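Local coordinates for protein GH5 (PDB 4YHE) that probably hydrolyses beta-1,4-glucosidic linkages in cellulose or related beta-glucans, as a family 5 glycoside hydrolase with a beta/alpha barrel fold, at residues Arg1-Gln9 with Phe281-Pro290; Ile68-Ile76 with Gln137-Ile146. All blocks are in the same frame, centred on the assembly; numbering follows the deposited sequence.

Interaction 1. Residues Arg1-Gln9 with Phe281-Pro290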
loop_
_atom_site.group_PDB
_atom_site.type_symbol
_atom_site.label_atom_id
_atom_site.label_comp_id
_atom_site.label_asym_id
_atom_site.label_seq_id
_atom_site.Cartn_x
_atom_site.Cartn_y
_atom_site.Cartn_z
ATOM N N ARG A 1 -24.335 -11.841 -8.211
ATOM C CA ARG A 1 -23.137 -11.151 -8.798
ATOM C C ARG A 1 -21.869 -11.420 -7.993
ATOM O O ARG A 1 -21.843 -11.178 -6.799
ATOM C CB ARG A 1 -23.341 -9.643 -8.815
ATOM C CG ARG A 1 -24.467 -9.136 -9.697
ATOM C CD ARG A 1 -24.411 -7.622 -9.803
ATOM N NE ARG A 1 -24.451 -6.995 -8.482
ATOM C CZ ARG A 1 -24.240 -5.699 -8.234
ATOM N NH1 ARG A 1 -23.969 -4.837 -9.204
ATOM N NH2 ARG A 1 -24.315 -5.253 -6.989
ATOM N N PRO A 2 -20.794 -11.891 -8.646
ATOM C CA PRO A 2 -19.534 -12.076 -7.898
ATOM C C PRO A 2 -19.035 -10.830 -7.161
ATOM O O PRO A 2 -18.470 -10.962 -6.085
ATOM C CB PRO A 2 -18.539 -12.507 -8.965
ATOM C CG PRO A 2 -19.382 -13.088 -10.059
ATOM C CD PRO A 2 -20.740 -12.456 -9.998
ATOM N N MET A 3 -19.257 -9.642 -7.699
ATOM C CA MET A 3 -18.833 -8.424 -7.002
ATOM C C MET A 3 -19.598 -8.180 -5.683
ATOM O O MET A 3 -19.228 -7.299 -4.911
ATOM C CB MET A 3 -18.978 -7.205 -7.896
ATOM C CG MET A 3 -20.391 -6.675 -8.065
ATOM S SD MET A 3 -20.381 -5.178 -9.056
ATOM C CE MET A 3 -20.731 -5.883 -10.629
ATOM N N ASP A 4 -20.658 -8.947 -5.430
ATOM C CA ASP A 4 -21.415 -8.809 -4.184
ATOM C C ASP A 4 -20.960 -9.819 -3.163
ATOM O O ASP A 4 -21.523 -9.864 -2.075
ATOM C CB ASP A 4 -22.932 -8.968 -4.429
ATOM C CG ASP A 4 -23.505 -7.858 -5.244
ATOM O OD1 ASP A 4 -23.025 -6.737 -5.122
ATOM O OD2 ASP A 4 -24.460 -8.069 -6.006
ATOM N N ASN A 5 -19.916 -10.595 -3.454
ATOM C CA ASN A 5 -19.561 -11.663 -2.565
ATOM C C ASN A 5 -18.900 -11.181 -1.232
ATOM O O ASN A 5 -18.698 -9.996 -1.023
ATOM C CB ASN A 5 -18.745 -12.732 -3.285
ATOM C CG ASN A 5 -17.319 -12.297 -3.544
ATOM O OD1 ASN A 5 -16.900 -11.209 -3.136
ATOM N ND2 ASN A 5 -16.573 -13.144 -4.210
ATOM N N GLU A 6 -18.652 -12.114 -0.324
ATOM C CA GLU A 6 -18.133 -11.802 1.012
ATOM C C GLU A 6 -16.721 -11.157 0.914
ATOM O O GLU A 6 -16.413 -10.206 1.618
ATOM C CB GLU A 6 -18.130 -13.080 1.864
ATOM C CG GLU A 6 -17.676 -12.927 3.307
ATOM C CD GLU A 6 -17.293 -14.254 4.004
ATOM O OE1 GLU A 6 -17.517 -15.346 3.432
ATOM O OE2 GLU A 6 -16.747 -14.204 5.138
ATOM N N ALA A 7 -15.893 -11.659 0.010
ATOM C CA ALA A 7 -14.548 -11.128 -0.164
ATOM C C ALA A 7 -14.521 -9.662 -0.544
ATOM O O ALA A 7 -13.769 -8.901 0.072
ATOM C CB ALA A 7 -13.779 -11.954 -1.167
ATOM N N VAL A 8 -15.317 -9.254 -1.539
ATOM C CA VAL A 8 -15.318 -7.883 -2.008
ATOM C C VAL A 8 -15.901 -6.996 -0.934
ATOM O O VAL A 8 -15.464 -5.864 -0.776
ATOM C CB VAL A 8 -16.068 -7.697 -3.345
ATOM C CG1 VAL A 8 -16.205 -6.228 -3.720
ATOM C CG2 VAL A 8 -15.341 -8.462 -4.452
ATOM N N GLN A 9 -16.912 -7.503 -0.215
ATOM C CA GLN A 9 -17.435 -6.787 0.936
ATOM C C GLN A 9 -16.323 -6.497 1.932
ATOM O O GLN A 9 -16.235 -5.374 2.444
ATOM C CB GLN A 9 -18.531 -7.591 1.653
ATOM C CG GLN A 9 -19.945 -7.358 1.146
ATOM C CD GLN A 9 -20.964 -8.199 1.935
ATOM O OE1 GLN A 9 -21.518 -9.169 1.411
ATOM N NE2 GLN A 9 -21.162 -7.865 3.203
ATOM N N PHE A 281 -11.174 -3.012 -11.888
ATOM C CA PHE A 281 -12.554 -3.411 -11.675
ATOM C C PHE A 281 -12.908 -4.614 -12.523
ATOM O O PHE A 281 -13.366 -5.619 -12.007
ATOM C CB PHE A 281 -13.487 -2.271 -11.934
ATOM C CG PHE A 281 -14.935 -2.659 -11.771
ATOM C CD1 PHE A 281 -15.529 -2.665 -10.517
ATOM C CD2 PHE A 281 -15.672 -3.067 -12.861
ATOM C CE1 PHE A 281 -16.839 -3.045 -10.354
ATOM C CE2 PHE A 281 -16.998 -3.453 -12.712
ATOM C CZ PHE A 281 -17.575 -3.446 -11.464
ATOM N N ASN A 282 -12.601 -4.568 -13.814
ATOM C CA ASN A 282 -12.958 -5.654 -14.706
ATOM C C ASN A 282 -12.161 -6.948 -14.484
ATOM O O ASN A 282 -12.704 -8.080 -14.610
ATOM C CB ASN A 282 -12.835 -5.186 -16.165
ATOM C CG ASN A 282 -13.853 -4.124 -16.528
ATOM O OD1 ASN A 282 -14.996 -4.158 -16.094
ATOM N ND2 ASN A 282 -13.441 -3.178 -17.340
ATOM N N MET A 283 -10.879 -6.817 -14.171
ATOM C CA MET A 283 -10.057 -7.988 -13.957
ATOM C C MET A 283 -10.368 -8.712 -12.635
ATOM O O MET A 283 -10.323 -9.927 -12.569
ATOM C CB MET A 283 -8.576 -7.616 -13.992
ATOM C CG MET A 283 -7.657 -8.811 -13.989
ATOM S SD MET A 283 -7.746 -9.699 -15.562
ATOM C CE MET A 283 -6.477 -10.937 -15.335
ATOM N N TYR A 284 -10.690 -7.957 -11.590
ATOM C CA TYR A 284 -10.724 -8.495 -10.253
ATOM C C TYR A 284 -12.151 -8.325 -9.639
ATOM O O TYR A 284 -12.843 -9.310 -9.395
ATOM C CB TYR A 284 -9.620 -7.846 -9.391
ATOM C CG TYR A 284 -8.202 -8.086 -9.939
ATOM C CD1 TYR A 284 -7.740 -9.361 -10.178
ATOM C CD2 TYR A 284 -7.350 -7.014 -10.218
ATOM C CE1 TYR A 284 -6.442 -9.589 -10.670
ATOM C CE2 TYR A 284 -6.076 -7.217 -10.741
ATOM C CZ TYR A 284 -5.622 -8.487 -10.965
ATOM O OH TYR A 284 -4.320 -8.680 -11.497
ATOM N N ILE A 285 -12.561 -7.106 -9.399
ATOM C CA ILE A 285 -13.777 -6.866 -8.627
ATOM C C ILE A 285 -14.963 -7.598 -9.280
ATOM O O ILE A 285 -15.726 -8.283 -8.600
ATOM C CB ILE A 285 -14.127 -5.396 -8.535
ATOM C CG1 ILE A 285 -13.030 -4.575 -7.832
ATOM C CG2 ILE A 285 -15.482 -5.207 -7.834
ATOM C CD1 ILE A 285 -12.753 -4.935 -6.388
ATOM N N ARG A 286 -15.105 -7.427 -10.594
ATOM C CA ARG A 286 -16.216 -8.008 -11.358
ATOM C C ARG A 286 -16.269 -9.539 -11.238
ATOM O O ARG A 286 -17.319 -10.139 -11.401
ATOM C CB ARG A 286 -16.096 -7.536 -12.823
ATOM C CG ARG A 286 -17.245 -7.901 -13.731
ATOM C CD ARG A 286 -17.206 -7.176 -15.075
ATOM N NE ARG A 286 -16.030 -7.499 -15.903
ATOM C CZ ARG A 286 -15.891 -7.141 -17.192
ATOM N NH1 ARG A 286 -16.843 -6.446 -17.802
ATOM N NH2 ARG A 286 -14.790 -7.471 -17.875
ATOM N N ARG A 287 -15.127 -10.151 -10.931
ATOM C CA ARG A 287 -14.965 -11.559 -10.731
ATOM C C ARG A 287 -15.018 -11.965 -9.256
ATOM O O ARG A 287 -14.717 -13.096 -8.944
ATOM C CB ARG A 287 -13.580 -12.009 -11.266
ATOM C CG ARG A 287 -13.238 -11.505 -12.646
ATOM C CD ARG A 287 -14.004 -12.268 -13.704
ATOM N NE ARG A 287 -13.740 -13.707 -13.652
ATOM C CZ ARG A 287 -12.600 -14.297 -14.040
ATOM N NH1 ARG A 287 -11.577 -13.607 -14.538
ATOM N NH2 ARG A 287 -12.479 -15.608 -13.937
ATOM N N GLY A 288 -15.356 -11.058 -8.357
ATOM C CA GLY A 288 -15.393 -11.375 -6.927
ATOM C C GLY A 288 -14.044 -11.401 -6.223
ATOM O O GLY A 288 -13.916 -12.020 -5.147
ATOM N N VAL A 289 -13.052 -10.740 -6.817
ATOM C CA VAL A 289 -11.702 -10.666 -6.226
ATOM C C VAL A 289 -11.482 -9.240 -5.736
ATOM O O VAL A 289 -11.474 -8.324 -6.524
ATOM C CB VAL A 289 -10.572 -11.060 -7.228
ATOM C CG1 VAL A 289 -9.200 -10.795 -6.617
ATOM C CG2 VAL A 289 -10.688 -12.526 -7.634
ATOM N N PRO A 290 -11.306 -9.035 -4.412
ATOM C CA PRO A 290 -11.101 -7.648 -3.959
ATOM C C PRO A 290 -9.768 -7.051 -4.366
ATOM O O PRO A 290 -8.767 -7.767 -4.546
ATOM C CB PRO A 290 -11.184 -7.726 -2.426
ATOM C CG PRO A 290 -11.159 -9.189 -2.108
ATOM C CD PRO A 290 -11.257 -10.012 -3.331
HETATM O O HOH W 1 -19.777 -9.202 -10.440
#

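Interaction 2. Residues Ile68-Ile76 with Gln137-Ile146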
loop_
_atom_site.group_PDB
_atom_site.type_symbol
_atom_site.label_atom_id
_atom_site.label_comp_id
_atom_site.label_asym_id
_atom_site.label_seq_id
_atom_site.Cartn_x
_atom_site.Cartn_y
_atom_site.Cartn_z
ATOM N N ILE A 68 16.721 -10.170 11.432
ATOM C CA ILE A 68 16.564 -11.518 10.949
ATOM C C ILE A 68 17.887 -12.249 11.206
ATOM O O ILE A 68 18.964 -11.776 10.813
ATOM C CB ILE A 68 16.234 -11.542 9.437
ATOM C CG1 ILE A 68 15.000 -10.674 9.128
ATOM C CG2 ILE A 68 15.964 -12.969 8.984
ATOM C CD1 ILE A 68 14.788 -10.418 7.654
ATOM N N GLY A 69 17.804 -13.396 11.856
ATOM C CA GLY A 69 19.013 -14.172 12.156
ATOM C C GLY A 69 19.556 -14.867 10.923
ATOM O O GLY A 69 18.975 -14.785 9.832
ATOM N N ASN A 70 20.662 -15.587 11.108
ATOM C CA ASN A 70 21.299 -16.313 10.019
ATOM C C ASN A 70 20.441 -17.453 9.525
ATOM O O ASN A 70 19.569 -17.959 10.240
ATOM C CB ASN A 70 22.682 -16.861 10.461
ATOM C CG ASN A 70 23.693 -15.757 10.705
ATOM O OD1 ASN A 70 23.510 -14.633 10.247
ATOM N ND2 ASN A 70 24.756 -16.063 11.446
ATOM N N ALA A 71 20.707 -17.869 8.286
ATOM C CA ALA A 71 20.144 -19.088 7.763
ATOM C C ALA A 71 20.651 -20.211 8.669
ATOM O O ALA A 71 21.711 -20.069 9.280
ATOM C CB ALA A 71 20.578 -19.317 6.315
ATOM N N PRO A 72 19.902 -21.314 8.769
ATOM C CA PRO A 72 18.696 -21.629 8.020
ATOM C C PRO A 72 17.365 -21.237 8.693
ATOM O O PRO A 72 16.307 -21.322 8.069
ATOM C CB PRO A 72 18.779 -23.147 7.910
ATOM C CG PRO A 72 19.411 -23.567 9.189
ATOM C CD PRO A 72 20.340 -22.451 9.595
ATOM N N THR A 73 17.400 -20.834 9.950
ATOM C CA THR A 73 16.168 -20.552 10.667
ATOM C C THR A 73 15.657 -19.110 10.469
ATOM O O THR A 73 14.473 -18.849 10.674
ATOM C CB THR A 73 16.364 -20.806 12.160
ATOM O OG1 THR A 73 17.514 -20.081 12.576
ATOM C CG2 THR A 73 16.595 -22.287 12.410
ATOM N N TYR A 74 16.547 -18.187 10.097
ATOM C CA TYR A 74 16.170 -16.790 9.884
ATOM C C TYR A 74 15.302 -16.283 11.052
ATOM O O TYR A 74 14.222 -15.702 10.865
ATOM C CB TYR A 74 15.470 -16.611 8.524
ATOM C CG TYR A 74 16.298 -17.040 7.308
ATOM C CD1 TYR A 74 17.300 -16.218 6.786
ATOM C CD2 TYR A 74 16.046 -18.244 6.664
ATOM C CE1 TYR A 74 18.036 -16.602 5.666
ATOM C CE2 TYR A 74 16.759 -18.633 5.556
ATOM C CZ TYR A 74 17.748 -17.813 5.055
ATOM O OH TYR A 74 18.460 -18.232 3.954
ATOM N N ALA A 75 15.797 -16.497 12.268
ATOM C CA ALA A 75 15.022 -16.193 13.467
ATOM C C ALA A 75 14.779 -14.684 13.570
ATOM O O ALA A 75 15.721 -13.901 13.456
ATOM C CB ALA A 75 15.750 -16.692 14.719
ATOM N N ILE A 76 13.526 -14.281 13.790
ATOM C CA ILE A 76 13.216 -12.874 13.941
ATOM C C ILE A 76 13.442 -12.454 15.383
ATOM O O ILE A 76 12.911 -13.061 16.300
ATOM C CB ILE A 76 11.741 -12.566 13.599
ATOM C CG1 ILE A 76 11.453 -12.900 12.123
ATOM C CG2 ILE A 76 11.412 -11.107 13.928
ATOM C CD1 ILE A 76 9.988 -12.762 11.772
ATOM N N GLN A 137 13.180 -19.731 0.824
ATOM C CA GLN A 137 13.318 -20.344 2.159
ATOM C C GLN A 137 13.220 -19.273 3.255
ATOM O O GLN A 137 12.541 -19.487 4.266
ATOM C CB GLN A 137 14.664 -21.083 2.285
ATOM C CG GLN A 137 14.729 -22.395 1.517
ATOM C CD GLN A 137 16.127 -23.033 1.472
ATOM O OE1 GLN A 137 17.149 -22.358 1.485
ATOM N NE2 GLN A 137 16.158 -24.353 1.378
ATOM N N GLU A 138 13.889 -18.129 3.037
ATOM C CA GLU A 138 13.836 -16.991 3.986
ATOM C C GLU A 138 12.401 -16.452 4.098
ATOM O O GLU A 138 11.887 -16.263 5.210
ATOM C CB GLU A 138 14.863 -15.909 3.621
ATOM C CG GLU A 138 14.947 -14.760 4.622
ATOM C CD GLU A 138 16.219 -13.917 4.556
ATOM O OE1 GLU A 138 17.165 -14.188 3.746
ATOM O OE2 GLU A 138 16.289 -12.961 5.373
ATOM N N LEU A 139 11.733 -16.296 2.951
ATOM C CA LEU A 139 10.332 -15.851 2.918
ATOM C C LEU A 139 9.430 -16.787 3.695
ATOM O O LEU A 139 8.576 -16.354 4.469
ATOM C CB LEU A 139 9.825 -15.705 1.455
ATOM C CG LEU A 139 10.224 -14.437 0.675
ATOM C CD1 LEU A 139 9.839 -14.575 -0.783
ATOM C CD2 LEU A 139 9.578 -13.177 1.265
ATOM N N THR A 140 9.618 -18.084 3.486
ATOM C CA THR A 140 8.867 -19.078 4.215
ATOM C C THR A 140 9.108 -18.984 5.737
ATOM O O THR A 140 8.155 -18.948 6.525
ATOM C CB THR A 140 9.179 -20.504 3.693
ATOM O OG1 THR A 140 8.866 -20.581 2.284
ATOM C CG2 THR A 140 8.393 -21.529 4.445
ATOM N N MET A 141 10.370 -18.940 6.155
ATOM C CA MET A 141 10.665 -18.854 7.596
ATOM C C MET A 141 10.109 -17.576 8.244
ATOM O O MET A 141 9.606 -17.593 9.387
ATOM C CB MET A 141 12.180 -18.945 7.810
ATOM C CG MET A 141 12.766 -20.310 7.439
ATOM S SD MET A 141 12.032 -21.687 8.371
ATOM C CE MET A 141 10.636 -22.253 7.419
ATOM N N ILE A 142 10.173 -16.468 7.503
ATOM C CA ILE A 142 9.691 -15.217 8.017
ATOM C C ILE A 142 8.183 -15.228 8.164
ATOM O O ILE A 142 7.653 -14.939 9.256
ATOM C CB ILE A 142 10.172 -14.013 7.172
ATOM C CG1 ILE A 142 11.675 -13.833 7.364
ATOM C CG2 ILE A 142 9.419 -12.748 7.590
ATOM C CD1 ILE A 142 12.259 -12.731 6.519
ATOM N N TRP A 143 7.474 -15.579 7.101
ATOM C CA TRP A 143 6.026 -15.611 7.173
ATOM C C TRP A 143 5.484 -16.670 8.157
ATOM O O TRP A 143 4.442 -16.472 8.780
ATOM C CB TRP A 143 5.397 -15.730 5.767
ATOM C CG TRP A 143 5.223 -14.378 5.133
ATOM C CD1 TRP A 143 5.811 -13.913 3.985
ATOM C CD2 TRP A 143 4.421 -13.306 5.628
ATOM N NE1 TRP A 143 5.394 -12.660 3.716
ATOM C CE2 TRP A 143 4.571 -12.229 4.724
ATOM C CE3 TRP A 143 3.614 -13.138 6.759
ATOM C CZ2 TRP A 143 3.954 -10.993 4.916
ATOM C CZ3 TRP A 143 2.955 -11.915 6.934
ATOM C CH2 TRP A 143 3.135 -10.850 6.013
ATOM N N LEU A 144 6.189 -17.781 8.298
ATOM C CA LEU A 144 5.809 -18.764 9.307
ATOM C C LEU A 144 5.837 -18.151 10.710
ATOM O O LEU A 144 4.901 -18.330 11.475
ATOM C CB LEU A 144 6.751 -19.960 9.256
ATOM C CG LEU A 144 6.418 -21.088 8.288
ATOM C CD1 LEU A 144 7.544 -22.121 8.329
ATOM C CD2 LEU A 144 5.081 -21.741 8.642
ATOM N N GLN A 145 6.902 -17.409 11.022
ATOM C CA GLN A 145 7.051 -16.789 12.347
ATOM C C GLN A 145 6.004 -15.736 12.589
ATOM O O GLN A 145 5.391 -15.682 13.671
ATOM C CB GLN A 145 8.447 -16.188 12.500
ATOM C CG GLN A 145 9.533 -17.229 12.636
ATOM C CD GLN A 145 10.914 -16.639 12.591
ATOM O OE1 GLN A 145 11.401 -16.094 13.591
ATOM N NE2 GLN A 145 11.570 -16.745 11.443
ATOM N N ILE A 146 5.785 -14.889 11.571
ATOM C CA ILE A 146 4.804 -13.858 11.668
ATOM C C ILE A 146 3.439 -14.460 11.896
ATOM O O ILE A 146 2.711 -14.013 12.768
ATOM C CB ILE A 146 4.770 -12.938 10.418
ATOM C CG1 ILE A 146 6.066 -12.138 10.325
ATOM C CG2 ILE A 146 3.576 -12.011 10.476
ATOM C CD1 ILE A 146 6.289 -11.428 9.003
HETATM O O HOH W 2 18.473 -20.965 3.587
#

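Interaction 1. Residues Arg1-Gln9 with Phe281-Pro290
Gly288, the C-prime residue of a Schellman motif that closes helix 270-285, meets Asn5, the N-cap of helix 6-13. The contact thus joins the start of one helix to the end of another at the N-terminal end of the TIM barrel strands. Asn5 ND2 donates to Gly288 O at 3.0 Å. The bond is nearly straight (163°), lies in the carbonyl plane and uses a lone pair of that oxygen. The other end of the same amide caps the helix: Asn5 OD1 accepts from Val8 N at 3.0 Å. Asn5 holds CG between its backbone N and carbonyl carbon (chi1 75°), which lets one flat amide serve both partners.

Gly288 fits closely here. Its CA lies 3.2 Å from Pro2 O, and a CB would clash with Asn5 ND2. Pro2 CB lies against the turn, near Gly288 N and Arg287 C. A water bridges Met3 N and Arg286 O. Met3 brings SD to the edge of the Phe281 ring, 5.3 Å from its centroid, a Met-aromatic contact; the bend at chi3 turns CE toward Phe281 CZ. Met3 CB rests on Ile285 CG2. Val8 CG2 packs on Gly288 C at 3.7 Å. Ala7 CB meets Pro290 CD at 3.8 Å. Pro290 leads into strand 291-296, and its backbone bonds to Val238 of the adjacent barrel strand. Arg325 forms a salt bridge with Asp4.

Both ends of the Asn5 amide are engaged, and the two bonds together define which way round it sits: nitrogen toward Gly288, oxygen toward the helix start.

Interaction 2. Residues Ile68-Ile76 with Gln137-Ile146
Tyr74 lays its ring flat on Glu138, with CB of Glu138 3.7 Å from the ring centroid and almost on its normal, a CH-pi contact. Glu138 sends CG anti to its backbone N (chi1 -175°), and the carboxylate runs out past the CD1-CE1 edge, still nearly parallel to the ring (17°), with OE1 3.2 Å from Tyr74 CE1. Ala71 CA covers the opposite face, so the ring is a slab held between loop and helix. Met141 CG fills the notch at the ring edge, 4.0 Å from Tyr74 CD2. A water links Tyr74 OH to Gln137 OE1.

The loop 68-76 follows barrel strand 57-60 and leads to helix 78-93; here it folds over the outer side of helix 129-149 of the TIM barrel. Gln145 grips the loop backbone twice: NE2 donates to Tyr74 O at 2.9 Å, and OE1 takes Ile76 N at 2.8 Å, in plane on a lone pair. NE2 also reaches Met141 O. With an alanine here, Tyr74 O and Ile76 N would probably lose their side-chain partners and a gap open beside Ile76. Ile76 lies antiparallel alongside Gln145, its CD1 3.8 Å from Gln145 CB. Ile68 CD1 butts crosswise against Ile142 CD1 at 3.6 Å.

In the fold
Interactions 1 and 2 are separate contacts around one eight-stranded barrel. Their centres lie about 34 Å apart, and their nearest atoms about 16 Å apart. Interaction 1 brackets the first six strands of the barrel, joining the N-terminal helix to the turn before the seventh strand, 291-296. Interaction 2 falls within that span and is more local: it joins the loop after the second strand, 57-60, to the helix before the fourth, 157-160. Their centres lie about 19 Å and 23 Å from the centre of the chain. Both are packing contacts outside the barrel sheet. In family 5 enzymes the active site lies at the C-terminal ends of the strands, the end opposite interaction 1.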